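PDB 5OYN: D-xylonate dehydratase from Caulobacter crescentus, which catalyses the dehydration of D-xylonate to 2-dehydro-3-deoxy-D-arabinonate in D-xylose degradation, and of D-gluconate with similar efficiency, using a [2Fe-2S] cluster and magnesium. Local coordinates for residues A[222-227]-A[336-341]; A[228-233]-A[248-253]; A[276-281]-A[343-348]; A[317-322]-A[330-335]. All coordinates share one frame; numbering follows the deposited sequence.

Contact 1 of 4, residues A[222-227]-A[336-341]; sequences VAEALG and GGAPAV
Glu224 OE1 is gripped from two sources: an ordered water that donates to it at 2.5 Å and the backbone N-H of Ala234. The same water accepts from Ala338 N at 3.2 Å, so the carboxylate reaches the opening turn of helix 337-347 through one solvent molecule. This is helix-to-helix packing, with the last turn of helix 215-225 facing the start of another helix, where Ala338 N, in the first turn, finds a water as its acceptor. The negative charge there would probably be favoured by the helix dipole. Glu224 reaches across because its chain runs straight beyond CG (chi2 -177°), and OE2 takes the N-H of Gly232, so both carboxylate oxygens are held within a buried setting. Replacing Glu224 with an alanine is likely to leave the N-H groups of Gly232 and Ala234 without their acceptor and the bridging water without one of its two partners. Glycines shape the backbone on both sides: Gly227 closes its helix in a Schellman motif, and Gly336 does the same for helix 329-335 just before the next helix begins. The remaining touches are van der Waals. Glu224 OE1 lies 3.5 Å from Ala338 CB, while the pyrrolidine ring of Pro339 crosses the glutamate at about a right angle, its CD 3.3 Å from Glu224 OE2.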
# COMPACT_ATOMS: atom_id res chain seq x y z
N VAL A 222 -1.36 15.09 26.96
CA VAL A 222 -2.46 14.89 27.90
C VAL A 222 -2.84 13.41 27.96
O VAL A 222 -2.93 12.82 29.04
CB VAL A 222 -3.67 15.76 27.50
CG1 VAL A 222 -4.98 15.18 28.07
CG2 VAL A 222 -3.44 17.19 27.94
N ALA A 223 -3.07 12.80 26.80
CA ALA A 223 -3.47 11.40 26.81
C ALA A 223 -2.44 10.53 27.50
O ALA A 223 -2.77 9.48 28.05
CB ALA A 223 -3.70 10.89 25.37
N GLU A 224 -1.17 10.94 27.46
CA GLU A 224 -0.17 10.19 28.22
C GLU A 224 -0.35 10.43 29.71
O GLU A 224 -0.42 9.47 30.49
CB GLU A 224 1.25 10.57 27.76
CG GLU A 224 2.22 9.39 27.82
CD GLU A 224 3.67 9.74 27.43
OE1 GLU A 224 3.90 10.50 26.46
OE2 GLU A 224 4.59 9.24 28.12
N ALA A 225 -0.48 11.70 30.11
CA ALA A 225 -0.73 12.03 31.51
C ALA A 225 -2.01 11.37 32.02
O ALA A 225 -2.07 10.92 33.17
CB ALA A 225 -0.82 13.55 31.68
N LEU A 226 -3.04 11.31 31.17
CA LEU A 226 -4.28 10.64 31.52
C LEU A 226 -4.11 9.13 31.67
O LEU A 226 -5.06 8.47 32.11
CB LEU A 226 -5.34 10.91 30.46
CG LEU A 226 -6.07 12.24 30.46
CD1 LEU A 226 -7.25 12.16 29.50
CD2 LEU A 226 -6.53 12.63 31.86
N GLY A 227 -2.95 8.58 31.31
CA GLY A 227 -2.71 7.15 31.39
C GLY A 227 -3.37 6.34 30.31
O GLY A 227 -3.64 5.15 30.52
N GLY A 336 13.26 13.66 26.88
CA GLY A 336 12.51 12.71 27.66
C GLY A 336 11.02 12.90 27.54
O GLY A 336 10.23 12.16 28.14
N GLY A 337 10.62 13.92 26.78
CA GLY A 337 9.24 14.22 26.47
C GLY A 337 8.34 14.25 27.69
O GLY A 337 8.74 14.66 28.79
N ALA A 338 7.10 13.82 27.50
CA ALA A 338 6.10 13.92 28.57
C ALA A 338 6.50 13.18 29.83
O ALA A 338 6.36 13.77 30.92
CB ALA A 338 4.74 13.45 28.07
N PRO A 339 7.00 11.94 29.79
CA PRO A 339 7.37 11.28 31.06
C PRO A 339 8.36 12.08 31.87
O PRO A 339 8.28 12.10 33.10
CB PRO A 339 7.95 9.94 30.61
CG PRO A 339 7.40 9.71 29.29
CD PRO A 339 7.27 11.05 28.65
N ALA A 340 9.30 12.77 31.21
CA ALA A 340 10.26 13.58 31.95
C ALA A 340 9.57 14.75 32.65
O ALA A 340 9.92 15.10 33.78
CB ALA A 340 11.38 14.07 31.02
N VAL A 341 8.57 15.34 32.01
CA VAL A 341 7.84 16.44 32.62
C VAL A 341 7.02 15.92 33.80
O VAL A 341 7.04 16.50 34.89
CB VAL A 341 6.95 17.14 31.58
CG1 VAL A 341 6.33 18.39 32.16
CG2 VAL A 341 7.77 17.48 30.32
O HOH W 1 5.97 11.62 25.48

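Contact 2 of 4, residues A[228-233]-A[248-253]; sequences LSLTGC and YKTGQR
The loop 228-233 runs up to the side of helix 241-259 and folds back in a type II beta turn from Leu230 to Cys233, with the CA atoms of Leu230 and Thr250 7.0 Å apart and Gly232 supplying the positive phi of the turn. Leu230, at the head of the turn, is the residue that reaches across. With CG set beside its backbone N and opposite its carbonyl carbon (chi1 -64°), it lays its two methyls on different parts of the helix surface. Leu230 CD1 rests against the backbone, 3.8 Å from Thr250 N, and also meets Lys249 CB at 4.0 Å. Leu230 CD2 goes to the next turn, 3.8 Å from Arg253 CG. Cutting Leu230 back to an alanine would probably open a gap between turn and helix and leave the methylenes of Arg253 without their apolar neighbour.

A polar relay runs beside this apolar touch. Leu230 N donates to a water at 3.0 Å, the water donates to Thr250 OG1 at 3.0 Å, and that hydroxyl is bonded in turn to the carbonyl oxygen of Met246, one turn earlier. Lys249 lends its CB but sends its end away, whereas Arg253 carries its NE on to Val358 O. Behind the contact, Thr250 and Arg253 pack on Ile156 of strand 155-159, an outermost strand of the parallel sheet within this chain, while Tyr248 leans on helix 73-87 and Gln252 bonds to Glu48 of the second subunit.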
# COMPACT_ATOMS: atom_id res chain seq x y z
N LEU A 228 -3.63 6.94 29.15
CA LEU A 228 -4.34 6.32 28.04
C LEU A 228 -3.42 5.86 26.91
O LEU A 228 -3.89 5.23 25.96
CB LEU A 228 -5.39 7.30 27.49
CG LEU A 228 -6.75 7.17 28.18
CD1 LEU A 228 -7.77 8.16 27.61
CD2 LEU A 228 -7.25 5.75 28.04
N SER A 229 -2.13 6.16 26.97
CA SER A 229 -1.17 5.68 25.99
C SER A 229 0.08 5.22 26.72
O SER A 229 0.27 5.53 27.90
CB SER A 229 -0.83 6.77 24.97
OG SER A 229 -0.11 7.80 25.60
N LEU A 230 0.92 4.46 26.01
CA LEU A 230 2.11 3.91 26.63
C LEU A 230 3.10 5.02 26.97
O LEU A 230 3.07 6.11 26.41
CB LEU A 230 2.77 2.88 25.72
CG LEU A 230 1.97 1.60 25.41
CD1 LEU A 230 2.78 0.67 24.54
CD2 LEU A 230 1.49 0.87 26.68
N THR A 231 3.97 4.73 27.93
CA THR A 231 4.90 5.75 28.39
C THR A 231 5.83 6.14 27.25
O THR A 231 6.40 5.27 26.58
CB THR A 231 5.70 5.26 29.59
OG1 THR A 231 4.83 4.65 30.55
CG2 THR A 231 6.41 6.40 30.26
N GLY A 232 5.96 7.45 27.03
CA GLY A 232 6.82 7.98 26.00
C GLY A 232 6.16 8.14 24.65
O GLY A 232 6.81 8.63 23.72
N CYS A 233 4.89 7.78 24.53
CA CYS A 233 4.20 7.77 23.25
C CYS A 233 4.03 9.17 22.67
O CYS A 233 4.18 9.38 21.46
CB CYS A 233 2.85 7.09 23.41
SG CYS A 233 1.96 6.82 21.89
N TYR A 248 3.92 -0.73 17.22
CA TYR A 248 3.88 -2.17 17.45
C TYR A 248 3.50 -2.49 18.89
O TYR A 248 2.56 -3.25 19.14
CB TYR A 248 5.24 -2.78 17.10
CG TYR A 248 5.35 -4.26 17.38
CD1 TYR A 248 4.79 -5.21 16.50
CD2 TYR A 248 6.02 -4.73 18.49
CE1 TYR A 248 4.90 -6.57 16.74
CE2 TYR A 248 6.13 -6.08 18.74
CZ TYR A 248 5.58 -7.00 17.86
OH TYR A 248 5.70 -8.33 18.14
N LYS A 249 4.23 -1.92 19.86
CA LYS A 249 3.96 -2.23 21.26
C LYS A 249 2.55 -1.82 21.66
O LYS A 249 1.92 -2.51 22.47
CB LYS A 249 5.02 -1.59 22.15
CG LYS A 249 6.28 -2.45 22.20
CD LYS A 249 7.54 -1.61 22.33
CE LYS A 249 8.80 -2.47 22.14
NZ LYS A 249 10.03 -1.69 21.71
N THR A 250 2.03 -0.75 21.08
CA THR A 250 0.64 -0.40 21.34
C THR A 250 -0.30 -1.47 20.82
O THR A 250 -1.33 -1.77 21.45
CB THR A 250 0.31 0.96 20.73
OG1 THR A 250 1.17 1.96 21.31
CG2 THR A 250 -1.13 1.31 21.01
N GLY A 251 0.04 -2.09 19.70
CA GLY A 251 -0.81 -3.16 19.18
C GLY A 251 -0.78 -4.39 20.06
O GLY A 251 -1.82 -5.03 20.29
N GLN A 252 0.40 -4.74 20.57
CA GLN A 252 0.50 -5.78 21.59
C GLN A 252 -0.33 -5.45 22.82
O GLN A 252 -1.09 -6.29 23.32
CB GLN A 252 1.96 -5.96 21.99
CG GLN A 252 2.62 -7.11 21.32
CD GLN A 252 4.09 -7.13 21.59
OE1 GLN A 252 4.67 -6.13 22.00
NE2 GLN A 252 4.71 -8.29 21.39
N ARG A 253 -0.21 -4.22 23.32
CA ARG A 253 -0.84 -3.89 24.59
C ARG A 253 -2.36 -3.91 24.51
O ARG A 253 -3.03 -4.17 25.51
CB ARG A 253 -0.35 -2.54 25.07
CG ARG A 253 -0.85 -2.16 26.44
CD ARG A 253 -0.57 -3.27 27.43
NE ARG A 253 -1.20 -3.00 28.72
CZ ARG A 253 -1.19 -3.84 29.75
NH1 ARG A 253 -0.57 -5.01 29.65
NH2 ARG A 253 -1.80 -3.50 30.88
O HOH W 2 0.22 4.21 23.12

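Contact 3 of 4, residues A[276-281]-A[343-348]; sequences AIALVA and WELLQQ
Leu345 reaches helix 270-282 with a single methyl, and around that methyl the packing is close. Leu345 CD1 lies 3.9 Å from Ala278 O and comes equally near the start of the next residue, with Leu279 CA at 4.0 Å. The distance from Leu345 CD1 to Ala278 CB is 4.2 Å, so the methyl rests as much on the helix backbone as on a side chain. The small side chain of Ala278 probably allows so near an approach. The torsions of Leu345 serve it: CG stands beside the backbone N, opposite the carbonyl carbon (chi1 -76°), and the branch then points CD1 across to the other helix. Leu279 takes a smaller share. Its methyls point off the helix, to Ala225 of helix 215-225 and to Val341, a turn earlier on helix 337-347, tying the pair into a wider apolar interior.

The far side of helix 337-347 is looser. There the helix nears its end: Gln347 is exposed to solvent, and Trp343, Leu346 and Gln348 are partly so. Gln347 CG lies 3.6 Å above one face of the Trp343 indole, offset toward the rim. At the border of this side stands a buried polar group, Glu344, whose OE1 lies in the plane of the indole at its edge and makes a salt bridge to Arg375, while OE2 bonds to Tyr381 N.

The arrangement is helix-helix packing in which a leucine of helix 337-347 lies on the backbone and an alanine of helix 270-282, within the N-terminal family region of the IlvD/Edd dehydratases.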
# COMPACT_ATOMS: atom_id res chain seq x y z
N ALA A 276 -3.43 15.40 34.16
CA ALA A 276 -3.33 16.05 32.86
C ALA A 276 -3.27 17.56 33.01
O ALA A 276 -2.38 18.22 32.44
CB ALA A 276 -4.52 15.63 31.98
N ILE A 277 -4.20 18.13 33.79
CA ILE A 277 -4.21 19.57 34.06
C ILE A 277 -2.84 20.03 34.53
O ILE A 277 -2.33 21.07 34.08
CB ILE A 277 -5.30 19.91 35.10
CG1 ILE A 277 -6.69 19.58 34.58
CG2 ILE A 277 -5.20 21.40 35.54
CD1 ILE A 277 -7.78 20.44 35.17
N ALA A 278 -2.22 19.28 35.44
CA ALA A 278 -0.92 19.70 35.93
C ALA A 278 0.10 19.68 34.81
O ALA A 278 0.88 20.63 34.65
CB ALA A 278 -0.47 18.79 37.08
N LEU A 279 0.08 18.62 34.00
CA LEU A 279 1.03 18.52 32.90
C LEU A 279 0.85 19.67 31.92
O LEU A 279 1.84 20.28 31.49
CB LEU A 279 0.87 17.18 32.19
CG LEU A 279 1.63 17.16 30.88
CD1 LEU A 279 3.10 16.91 31.14
CD2 LEU A 279 1.02 16.11 30.03
N VAL A 280 -0.40 19.98 31.56
CA VAL A 280 -0.62 21.07 30.61
C VAL A 280 0.10 22.33 31.05
O VAL A 280 0.72 23.02 30.23
CB VAL A 280 -2.12 21.33 30.43
CG1 VAL A 280 -2.32 22.55 29.54
CG2 VAL A 280 -2.78 20.11 29.85
N ALA A 281 0.06 22.64 32.35
CA ALA A 281 0.60 23.92 32.81
C ALA A 281 2.12 23.91 32.78
O ALA A 281 2.74 24.88 32.32
CB ALA A 281 0.08 24.24 34.20
N TRP A 343 7.65 13.37 35.58
CA TRP A 343 8.55 13.00 36.67
C TRP A 343 8.84 14.19 37.56
O TRP A 343 8.70 14.12 38.78
CB TRP A 343 9.84 12.44 36.08
CG TRP A 343 10.87 11.97 37.07
CD1 TRP A 343 11.06 10.69 37.53
CD2 TRP A 343 11.88 12.77 37.70
NE1 TRP A 343 12.12 10.65 38.40
CE2 TRP A 343 12.64 11.92 38.52
CE3 TRP A 343 12.21 14.13 37.65
CZ2 TRP A 343 13.71 12.38 39.29
CZ3 TRP A 343 13.27 14.58 38.41
CH2 TRP A 343 14.01 13.71 39.22
N GLU A 344 9.25 15.30 36.94
CA GLU A 344 9.43 16.57 37.63
C GLU A 344 8.26 16.86 38.56
O GLU A 344 8.44 17.11 39.75
CB GLU A 344 9.61 17.68 36.58
CG GLU A 344 10.56 18.80 36.93
CD GLU A 344 11.99 18.36 37.19
OE1 GLU A 344 12.52 17.49 36.47
OE2 GLU A 344 12.61 18.91 38.14
N LEU A 345 7.04 16.78 38.03
CA LEU A 345 5.86 17.06 38.84
C LEU A 345 5.71 16.05 39.97
O LEU A 345 5.52 16.42 41.14
CB LEU A 345 4.61 17.07 37.96
CG LEU A 345 4.44 18.33 37.11
CD1 LEU A 345 3.47 18.09 35.98
CD2 LEU A 345 4.00 19.53 37.97
N LEU A 346 5.80 14.76 39.64
CA LEU A 346 5.65 13.71 40.65
C LEU A 346 6.57 13.94 41.85
O LEU A 346 6.18 13.71 43.00
CB LEU A 346 5.92 12.35 40.01
CG LEU A 346 5.88 11.13 40.93
CD1 LEU A 346 4.45 10.65 41.03
CD2 LEU A 346 6.79 10.03 40.41
N GLN A 347 7.79 14.43 41.59
CA GLN A 347 8.75 14.66 42.67
C GLN A 347 8.30 15.78 43.62
O GLN A 347 8.74 15.80 44.77
CB GLN A 347 10.12 15.00 42.08
CG GLN A 347 10.78 13.89 41.28
CD GLN A 347 10.81 12.55 41.99
OE1 GLN A 347 9.83 11.80 41.95
NE2 GLN A 347 11.93 12.24 42.63
N GLN A 348 7.46 16.71 43.16
CA GLN A 348 6.95 17.78 44.02
C GLN A 348 5.54 17.51 44.51
O GLN A 348 4.84 18.45 44.90
CB GLN A 348 6.98 19.13 43.30
CG GLN A 348 8.22 19.41 42.54
CD GLN A 348 9.39 19.58 43.44
OE1 GLN A 348 9.37 20.41 44.36
NE2 GLN A 348 10.43 18.78 43.22

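Contact 4 of 4, residues A[317-322]-A[330-335]; sequences LIVNMQ and ERFHRA
Met321 and Phe332 make the sulfur-aromatic part of this contact. Met321 SD lies 4.5 Å from the centroid of the Phe332 ring and 41° off the ring normal, an oblique Met-aromatic approach in which the two side chains cross at about a right angle. Met321 SD sits near the root of the ring, 3.6 Å from Phe332 CB. Phe332 meets it with CG anti to the backbone N (chi1 178°), which swings the ring off helix 329-335 toward the loop.

Apolar contact comes from a second loop residue, Val319, whose CG1 meets Phe332 CE1 at 3.9 Å, and Val341 of helix 337-347 packs on the ring as well. The loop contains an inverse gamma turn centred on Asn320, closed by a weak bond of 3.1 Å from Met321 N to Val319 O. In this loop-on-helix packing the side chain of Met321 is about 8 Å from that of Cys210, a cluster ligand, and about 11 Å from the [2Fe-2S] cluster itself.

Polar and charged contacts hold both segments. Asn320 ND2 bonds to Glu376 O, and Arg331 makes salt bridges to Asp374 and Glu376. Arg334 forms a cation-pi pair with Trp167 of the third subunit.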
# COMPACT_ATOMS: atom_id res chain seq x y z
N LEU A 317 6.71 26.83 34.44
CA LEU A 317 6.92 26.36 33.08
C LEU A 317 8.29 25.69 33.00
O LEU A 317 9.31 26.34 33.28
CB LEU A 317 6.84 27.52 32.10
CG LEU A 317 7.37 27.24 30.70
CD1 LEU A 317 6.45 26.27 29.97
CD2 LEU A 317 7.56 28.53 29.91
N ILE A 318 8.34 24.42 32.60
CA ILE A 318 9.61 23.70 32.60
C ILE A 318 10.05 23.18 31.24
O ILE A 318 11.21 22.76 31.12
CB ILE A 318 9.62 22.55 33.63
CG1 ILE A 318 8.37 21.69 33.51
CG2 ILE A 318 9.77 23.12 35.04
CD1 ILE A 318 8.50 20.40 34.31
N VAL A 319 9.22 23.20 30.20
CA VAL A 319 9.66 22.72 28.89
C VAL A 319 9.99 23.92 28.01
O VAL A 319 9.19 24.85 27.88
CB VAL A 319 8.63 21.79 28.22
CG1 VAL A 319 8.07 20.80 29.23
CG2 VAL A 319 7.52 22.55 27.52
N ASN A 320 11.18 23.89 27.41
CA ASN A 320 11.74 25.03 26.70
C ASN A 320 11.40 24.94 25.21
O ASN A 320 12.25 24.81 24.34
CB ASN A 320 13.24 25.10 26.92
CG ASN A 320 13.82 26.43 26.50
OD1 ASN A 320 13.08 27.35 26.13
ND2 ASN A 320 15.15 26.53 26.51
N MET A 321 10.10 25.08 24.93
CA MET A 321 9.53 24.80 23.63
C MET A 321 8.65 25.96 23.17
O MET A 321 7.80 26.44 23.93
CB MET A 321 8.71 23.51 23.70
CG MET A 321 8.78 22.64 22.47
SD MET A 321 7.91 21.09 22.75
CE MET A 321 6.92 21.02 21.25
N GLN A 322 8.82 26.38 21.91
CA GLN A 322 7.91 27.31 21.26
C GLN A 322 6.47 26.87 21.43
O GLN A 322 6.19 25.66 21.39
CB GLN A 322 8.27 27.43 19.77
CG GLN A 322 9.26 28.54 19.50
CD GLN A 322 9.89 28.48 18.12
OE1 GLN A 322 9.26 28.78 17.11
NE2 GLN A 322 11.17 28.09 18.08
N GLU A 330 11.42 17.82 18.43
CA GLU A 330 12.55 16.90 18.43
C GLU A 330 13.35 17.02 19.72
O GLU A 330 13.65 16.02 20.37
CB GLU A 330 13.44 17.16 17.23
CG GLU A 330 12.88 16.63 15.91
CD GLU A 330 13.97 16.42 14.89
OE1 GLU A 330 14.68 15.41 15.03
OE2 GLU A 330 14.14 17.28 13.98
N ARG A 331 13.73 18.25 20.09
CA ARG A 331 14.51 18.42 21.32
C ARG A 331 13.70 17.98 22.54
O ARG A 331 14.25 17.36 23.47
CB ARG A 331 14.97 19.86 21.45
CG ARG A 331 16.10 20.25 20.49
CD ARG A 331 17.38 19.47 20.75
NE ARG A 331 17.97 19.66 22.09
CZ ARG A 331 18.79 20.65 22.44
NH1 ARG A 331 19.12 21.60 21.57
NH2 ARG A 331 19.29 20.71 23.67
N PHE A 332 12.40 18.27 22.54
CA PHE A 332 11.56 17.88 23.67
C PHE A 332 11.61 16.37 23.87
O PHE A 332 11.85 15.88 24.98
CB PHE A 332 10.13 18.37 23.46
CG PHE A 332 9.18 17.96 24.55
CD1 PHE A 332 9.51 18.16 25.89
CD2 PHE A 332 7.97 17.35 24.25
CE1 PHE A 332 8.66 17.78 26.90
CE2 PHE A 332 7.11 16.96 25.25
CZ PHE A 332 7.45 17.17 26.58
N HIS A 333 11.41 15.60 22.79
CA HIS A 333 11.34 14.15 22.94
C HIS A 333 12.71 13.56 23.28
O HIS A 333 12.80 12.59 24.04
CB HIS A 333 10.78 13.51 21.67
CG HIS A 333 10.98 12.03 21.61
ND1 HIS A 333 12.05 11.45 20.96
CD2 HIS A 333 10.30 11.02 22.20
CE1 HIS A 333 12.00 10.14 21.13
NE2 HIS A 333 10.95 9.85 21.88
N ARG A 334 13.79 14.11 22.73
CA ARG A 334 15.12 13.65 23.09
C ARG A 334 15.44 13.94 24.55
O ARG A 334 16.21 13.19 25.17
CB ARG A 334 16.15 14.31 22.18
CG ARG A 334 17.50 13.62 22.12
CD ARG A 334 18.00 13.60 20.66
NE ARG A 334 18.32 14.93 20.16
CZ ARG A 334 17.89 15.41 19.00
NH1 ARG A 334 17.12 14.67 18.23
NH2 ARG A 334 18.22 16.65 18.62
N ALA A 335 14.89 15.03 25.11
CA ALA A 335 15.03 15.34 26.53
C ALA A 335 14.22 14.42 27.43
O ALA A 335 14.46 14.40 28.64
CB ALA A 335 14.62 16.78 26.78

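Contacts 1, 3 and 4 are buried and form one connected interior: contacts 1 and 3 share helix 337-347, and contact 4 joins them through Val341, which meets both Phe332 and Leu279. Contact 2 is only partly buried and lies farther from the chain centre; it touches contact 1 through a probable hydrogen bond between Ala223 O and Leu228 N. Contacts 2 and 4 each have a neighbour in another subunit. The chemistry follows this layout. Contact 3 is apolar throughout and contact 4 adds a sulfur to an aromatic ring, about 11 Å from the cluster, whereas contacts 1 and 2 each add one bridging water to direct packing, one from a carboxylate and one from a hydroxyl.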